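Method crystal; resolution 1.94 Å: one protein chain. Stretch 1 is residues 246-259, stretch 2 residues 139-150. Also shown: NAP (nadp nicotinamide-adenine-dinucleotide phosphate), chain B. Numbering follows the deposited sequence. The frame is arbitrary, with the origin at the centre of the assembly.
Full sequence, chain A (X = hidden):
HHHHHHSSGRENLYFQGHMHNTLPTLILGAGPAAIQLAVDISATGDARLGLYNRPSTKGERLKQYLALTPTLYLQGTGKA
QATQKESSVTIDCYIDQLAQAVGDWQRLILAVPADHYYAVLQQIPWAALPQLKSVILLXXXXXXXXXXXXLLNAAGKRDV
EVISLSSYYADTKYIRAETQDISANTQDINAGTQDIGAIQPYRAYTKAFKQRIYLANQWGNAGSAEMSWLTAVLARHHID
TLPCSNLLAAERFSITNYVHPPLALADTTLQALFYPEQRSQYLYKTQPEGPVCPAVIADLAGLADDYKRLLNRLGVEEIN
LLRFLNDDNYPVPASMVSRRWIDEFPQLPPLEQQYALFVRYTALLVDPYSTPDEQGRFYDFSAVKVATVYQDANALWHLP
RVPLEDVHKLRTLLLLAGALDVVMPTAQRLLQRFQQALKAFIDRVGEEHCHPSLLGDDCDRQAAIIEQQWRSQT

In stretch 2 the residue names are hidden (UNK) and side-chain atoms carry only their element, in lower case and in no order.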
# COMPACT_ATOMS: atom_id res chain seq x y z
N ASN A 246 17.08 -33.48 -2.06
CA ASN A 246 16.03 -34.46 -1.94
C ASN A 246 14.73 -33.80 -2.38
O ASN A 246 14.69 -32.61 -2.71
CB ASN A 246 15.97 -35.02 -0.51
CG ASN A 246 15.80 -33.96 0.53
OD1 ASN A 246 14.79 -33.26 0.56
ND2 ASN A 246 16.79 -33.83 1.42
N LEU A 247 13.66 -34.59 -2.37
CA LEU A 247 12.37 -34.14 -2.89
C LEU A 247 11.85 -32.96 -2.07
O LEU A 247 11.47 -31.93 -2.63
CB LEU A 247 11.36 -35.30 -2.89
CG LEU A 247 11.78 -36.42 -3.84
CD1 LEU A 247 11.20 -37.79 -3.42
CD2 LEU A 247 11.40 -36.06 -5.31
N LEU A 248 11.89 -33.08 -0.75
CA LEU A 248 11.39 -32.00 0.11
C LEU A 248 12.21 -30.73 -0.08
O LEU A 248 11.66 -29.62 -0.02
CB LEU A 248 11.43 -32.45 1.56
CG LEU A 248 10.40 -32.07 2.62
CD1 LEU A 248 8.95 -31.96 2.11
CD2 LEU A 248 10.52 -33.15 3.68
N ALA A 249 13.52 -30.87 -0.32
CA ALA A 249 14.39 -29.71 -0.50
C ALA A 249 14.09 -28.95 -1.78
O ALA A 249 14.55 -27.82 -1.92
CB ALA A 249 15.85 -30.13 -0.48
N ALA A 250 13.35 -29.55 -2.72
CA ALA A 250 12.80 -28.79 -3.84
C ALA A 250 11.39 -28.29 -3.54
O ALA A 250 11.04 -27.16 -3.90
CB ALA A 250 12.76 -29.65 -5.11
N GLU A 251 10.57 -29.12 -2.87
CA GLU A 251 9.16 -28.82 -2.66
C GLU A 251 8.99 -27.62 -1.74
O GLU A 251 7.96 -26.93 -1.77
CB GLU A 251 8.44 -30.05 -2.09
CG GLU A 251 8.31 -31.23 -3.07
CD GLU A 251 8.08 -32.60 -2.41
OE1 GLU A 251 8.15 -32.74 -1.17
OE2 GLU A 251 7.84 -33.58 -3.16
N ARG A 252 9.96 -27.40 -0.86
CA ARG A 252 9.94 -26.26 0.03
C ARG A 252 9.86 -24.94 -0.73
O ARG A 252 9.49 -23.94 -0.14
CB ARG A 252 11.18 -26.29 0.92
CG ARG A 252 12.49 -26.09 0.17
CD ARG A 252 13.67 -26.13 1.13
NE ARG A 252 14.93 -26.12 0.37
CZ ARG A 252 16.03 -25.44 0.71
NH1 ARG A 252 16.07 -24.72 1.82
NH2 ARG A 252 17.10 -25.50 -0.08
N PHE A 253 10.17 -24.93 -2.03
CA PHE A 253 10.04 -23.75 -2.87
C PHE A 253 8.69 -23.67 -3.60
O PHE A 253 8.62 -23.11 -4.71
CB PHE A 253 11.20 -23.72 -3.88
CG PHE A 253 12.53 -23.49 -3.24
CD1 PHE A 253 12.86 -22.23 -2.79
CD2 PHE A 253 13.43 -24.51 -3.08
CE1 PHE A 253 14.08 -21.99 -2.20
CE2 PHE A 253 14.66 -24.29 -2.47
CZ PHE A 253 14.99 -23.02 -2.03
N SER A 254 7.60 -24.18 -3.00
CA SER A 254 6.25 -24.01 -3.56
C SER A 254 5.62 -22.73 -2.99
O SER A 254 5.11 -22.72 -1.86
CB SER A 254 5.37 -25.22 -3.23
OG SER A 254 6.00 -26.43 -3.67
N ILE A 255 5.57 -21.67 -3.79
CA ILE A 255 5.13 -20.37 -3.29
C ILE A 255 3.72 -20.44 -2.68
O ILE A 255 3.46 -19.82 -1.64
CB ILE A 255 5.19 -19.32 -4.41
CG1 ILE A 255 4.83 -17.92 -3.86
CG2 ILE A 255 4.29 -19.73 -5.57
CD1 ILE A 255 4.95 -16.82 -4.87
N THR A 256 2.80 -21.19 -3.31
CA THR A 256 1.40 -21.13 -2.89
C THR A 256 1.20 -21.70 -1.50
O THR A 256 0.25 -21.31 -0.83
CB THR A 256 0.47 -21.85 -3.86
OG1 THR A 256 0.82 -23.24 -3.91
CG2 THR A 256 0.56 -21.21 -5.25
N ASN A 257 2.06 -22.60 -1.05
CA ASN A 257 1.91 -23.09 0.32
C ASN A 257 2.15 -21.99 1.34
O ASN A 257 1.59 -22.05 2.44
CB ASN A 257 2.87 -24.24 0.60
CG ASN A 257 2.52 -25.51 -0.19
OD1 ASN A 257 2.53 -25.50 -1.42
ND2 ASN A 257 2.20 -26.60 0.51
N TYR A 258 2.98 -21.00 1.01
CA TYR A 258 3.30 -19.90 1.91
C TYR A 258 2.27 -18.78 1.82
O TYR A 258 1.89 -18.20 2.84
CB TYR A 258 4.69 -19.32 1.58
CG TYR A 258 5.81 -20.29 1.85
CD1 TYR A 258 6.37 -20.40 3.11
CD2 TYR A 258 6.29 -21.12 0.84
CE1 TYR A 258 7.41 -21.30 3.35
CE2 TYR A 258 7.32 -22.02 1.07
CZ TYR A 258 7.86 -22.12 2.34
OH TYR A 258 8.90 -23.01 2.61
N VAL A 259 1.81 -18.45 0.61
CA VAL A 259 1.10 -17.21 0.36
C VAL A 259 -0.42 -17.39 0.39
O VAL A 259 -1.14 -16.52 0.88
CB VAL A 259 1.55 -16.63 -1.00
CG1 VAL A 259 0.72 -15.43 -1.42
CG2 VAL A 259 2.99 -16.26 -0.91
N UNK A 139 3.68 -29.82 -10.44
CA UNK A 139 3.58 -28.70 -9.49
C UNK A 139 3.36 -29.28 -8.10
O UNK A 139 2.24 -29.36 -7.61
o UNK A 139 2.63 -26.55 -9.05
c UNK A 139 2.48 -27.71 -9.85
N UNK A 140 4.46 -29.63 -7.45
CA UNK A 140 4.43 -30.43 -6.25
C UNK A 140 4.00 -29.61 -5.02
O UNK A 140 3.91 -28.38 -5.04
c UNK A 140 5.81 -31.01 -6.01
o UNK A 140 5.72 -32.31 -5.52
N UNK A 141 3.77 -30.33 -3.93
CA UNK A 141 3.66 -29.73 -2.60
C UNK A 141 4.70 -30.41 -1.71
O UNK A 141 5.25 -31.46 -2.05
o UNK A 141 2.13 -29.24 -0.76
c UNK A 141 2.26 -29.90 -2.02
N UNK A 142 4.93 -29.82 -0.54
CA UNK A 142 5.80 -30.46 0.43
C UNK A 142 5.21 -31.79 0.88
O UNK A 142 4.08 -31.84 1.36
c UNK A 142 7.12 -28.52 1.47
s UNK A 142 7.17 -27.23 2.78
c UNK A 142 6.01 -29.56 1.65
c UNK A 142 5.86 -26.14 2.26
N UNK A 143 6.02 -32.85 0.76
CA UNK A 143 5.61 -34.20 1.11
C UNK A 143 5.13 -35.01 -0.07
O UNK A 143 5.03 -36.24 0.03
N UNK A 144 4.86 -34.36 -1.20
CA UNK A 144 4.34 -35.06 -2.36
C UNK A 144 5.27 -36.21 -2.75
O UNK A 144 4.81 -37.33 -3.01
o UNK A 144 3.15 -33.17 -3.22
c UNK A 144 4.16 -34.09 -3.52
N UNK A 145 6.57 -35.95 -2.80
CA UNK A 145 7.50 -36.94 -3.31
C UNK A 145 7.60 -38.14 -2.39
O UNK A 145 7.62 -39.27 -2.85
N UNK A 146 7.71 -37.90 -1.08
CA UNK A 146 7.72 -38.99 -0.13
C UNK A 146 6.47 -39.85 -0.28
O UNK A 146 6.53 -41.08 -0.21
c UNK A 146 9.15 -37.94 1.74
c UNK A 146 10.10 -39.10 1.98
c UNK A 146 9.02 -37.08 3.01
c UNK A 146 7.81 -38.45 1.29
N UNK A 147 5.31 -39.20 -0.44
CA UNK A 147 4.05 -39.93 -0.58
C UNK A 147 4.08 -40.81 -1.83
O UNK A 147 3.74 -42.00 -1.78
c UNK A 147 2.90 -38.94 -0.65
s UNK A 147 0.22 -38.71 -1.18
c UNK A 147 0.61 -39.74 -2.66
c UNK A 147 1.55 -39.50 -0.23
N UNK A 148 4.44 -40.22 -2.96
CA UNK A 148 4.51 -40.98 -4.21
C UNK A 148 5.53 -42.12 -4.10
O UNK A 148 5.28 -43.23 -4.61
c UNK A 148 3.66 -39.09 -5.51
c UNK A 148 4.83 -40.03 -5.37
c UNK A 148 5.14 -40.79 -6.66
N UNK A 149 6.69 -41.88 -3.48
CA UNK A 149 7.65 -42.97 -3.31
C UNK A 149 7.01 -44.15 -2.61
O UNK A 149 7.22 -45.32 -2.97
n UNK A 149 11.77 -42.53 -1.81
c UNK A 149 11.03 -41.48 -2.15
c UNK A 149 8.85 -42.53 -2.46
c UNK A 149 9.90 -41.72 -3.13
o UNK A 149 11.18 -40.38 -1.66
N UNK A 150 6.30 -43.84 -1.52
CA UNK A 150 5.71 -44.89 -0.71
C UNK A 150 4.75 -45.74 -1.53
O UNK A 150 4.78 -46.97 -1.47
c UNK A 150 4.47 -45.29 1.44
c UNK A 150 4.99 -44.26 0.49
n UNK A 150 5.24 -45.57 2.48
o UNK A 150 3.39 -45.84 1.24
PA NAP B . -5.94 -27.38 -13.33
O1A NAP B . -5.00 -27.38 -12.19
O2A NAP B . -7.11 -26.39 -13.13
O5B NAP B . -6.50 -28.92 -13.51
C5B NAP B . -5.56 -29.84 -14.09
C4B NAP B . -6.27 -31.20 -14.23
O4B NAP B . -6.70 -31.62 -12.80
C3B NAP B . -7.33 -31.12 -14.94
O3B NAP B . -7.53 -32.34 -15.73
C2B NAP B . -8.57 -31.02 -13.86
O2B NAP B . -9.81 -31.54 -14.45
C1B NAP B . -8.23 -31.75 -12.86
N9A NAP B . -8.69 -31.07 -11.65
C8A NAP B . -8.64 -29.82 -11.18
N7A NAP B . -9.29 -29.86 -10.01
C5A NAP B . -9.72 -31.14 -9.79
C6A NAP B . -10.41 -31.63 -8.71
N6A NAP B . -10.95 -31.06 -7.47
N1A NAP B . -10.74 -32.93 -8.68
C2A NAP B . -10.38 -33.77 -9.71
N3A NAP B . -9.69 -33.27 -10.78
C4A NAP B . -9.36 -31.93 -10.81
O3 NAP B . -5.09 -26.94 -14.68
PN NAP B . -3.58 -26.38 -14.84
O1N NAP B . -3.12 -26.94 -16.11
O2N NAP B . -3.72 -24.83 -14.87
O5D NAP B . -2.54 -26.74 -13.59
C5D NAP B . -1.64 -27.88 -13.67
C4D NAP B . -0.83 -27.88 -12.36
O4D NAP B . 0.05 -26.55 -12.27
C3D NAP B . -1.56 -27.89 -11.27
O3D NAP B . -0.71 -28.56 -10.21
C2D NAP B . -1.71 -26.43 -10.83
O2D NAP B . -1.78 -26.39 -9.48
C1D NAP B . -0.36 -25.84 -11.26
N1N NAP B . -0.40 -24.41 -11.67
C2N NAP B . -0.68 -24.05 -12.94
C3N NAP B . -0.67 -22.67 -13.28
C7N NAP B . -0.98 -22.21 -14.72
O7N NAP B . -0.55 -21.21 -15.14
N7N NAP B . -1.83 -23.05 -15.51
C4N NAP B . -0.40 -21.73 -12.33
C5N NAP B . -0.13 -22.10 -11.07
C6N NAP B . -0.12 -23.46 -10.73
P2B NAP B . -10.79 -30.52 -15.40
O1X NAP B . -11.63 -29.71 -14.44
O2X NAP B . -9.94 -29.61 -16.22
O3X NAP B . -11.70 -31.38 -16.24
O HOH W 1 1.99 -26.63 -3.84
O HOH W 2 8.55 -35.24 -0.37

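Position 139 carries one carbon and then one oxygen, unbranched, which is serine. Ser 139 makes no contact with stretch 1; its CB lies 3.3 Å from O3D of NAP.

Position 140 again has one carbon and one oxygen, and the oxygen lies 3.4 Å from Glu 251 OE2. This is Ser 140, and that approach is at best a weak hydrogen bond.

Position 141 repeats the pattern: a carbon bearing an oxygen, 2.9 Å from Asn 257 ND2. This is Ser 141, and Asn 257 ND2 donates to Ser 141 OG, with an N-H...O angle of 160°.

Position 142 has an unbranched chain of two carbons, a sulfur and a terminal carbon, the signature of methionine. Met 142 CB packs 3.8 Å from Leu 248 CD1, its CG lies 3.8 Å from Arg 252 N, and its CE reaches Asn 257 CB at 3.9 Å.

Position 143 has no side-chain atoms: Gly 143. Its phi/psi of 97/-14° would jam a CB against the preceding carbonyl oxygen, so the backbone itself calls for glycine.

Position 144 has one carbon and one oxygen. As Ser 144, it closes a type II turn begun at Ser 141, with both Ser 144 N and Ser 144 OG donating to Ser 141 O at 3.0 Å.

Position 145 is also bare, hence Gly 145. Here the neighbour supplies the evidence: an ideal CB would fall 2.7 Å from Leu 247 CB and 2.9 Å from Glu 251 OE2, both clashes.

Position 146 has four carbons forked at the second, which is leucine. Leu 146 CD1 meets Leu 248 CD2 at 4.3 Å.

Position 147 has two carbons, a sulfur and a carbon, unbranched; Met 147 makes no contact with stretch 1.

Position 148 has one carbon carrying two more, a valine. Val 148 directs its CA-to-CB bond toward stretch 1 but makes no contact with it.

Position 149 has three carbons, the third carrying oxygen and nitrogen: Gln 149, whose OE1 lies 3.1 Å from Leu 247 CD1.

Position 150 has two carbons, the second bearing oxygen and nitrogen. Asn 150 is out of reach.

The contact centres on the Glu 251 carboxylate, which receives Gly 143 N at OE1 (2.9 Å) and Gly 145 N at OE2 (2.7 Å), amides at the start of helix 144-150. Water 2 extends this network, donating to Glu 251 OE1 (2.7 Å) and accepting from Leu 146 N (2.9 Å). Leu 248 and Met 142 supply apolar packing beside it, while water 1 links Ser 140 O (2.9 Å) to Asn 257 OD1 (2.7 Å).

Stretch 2, residues 139-150: SSSMGSGLMVQN
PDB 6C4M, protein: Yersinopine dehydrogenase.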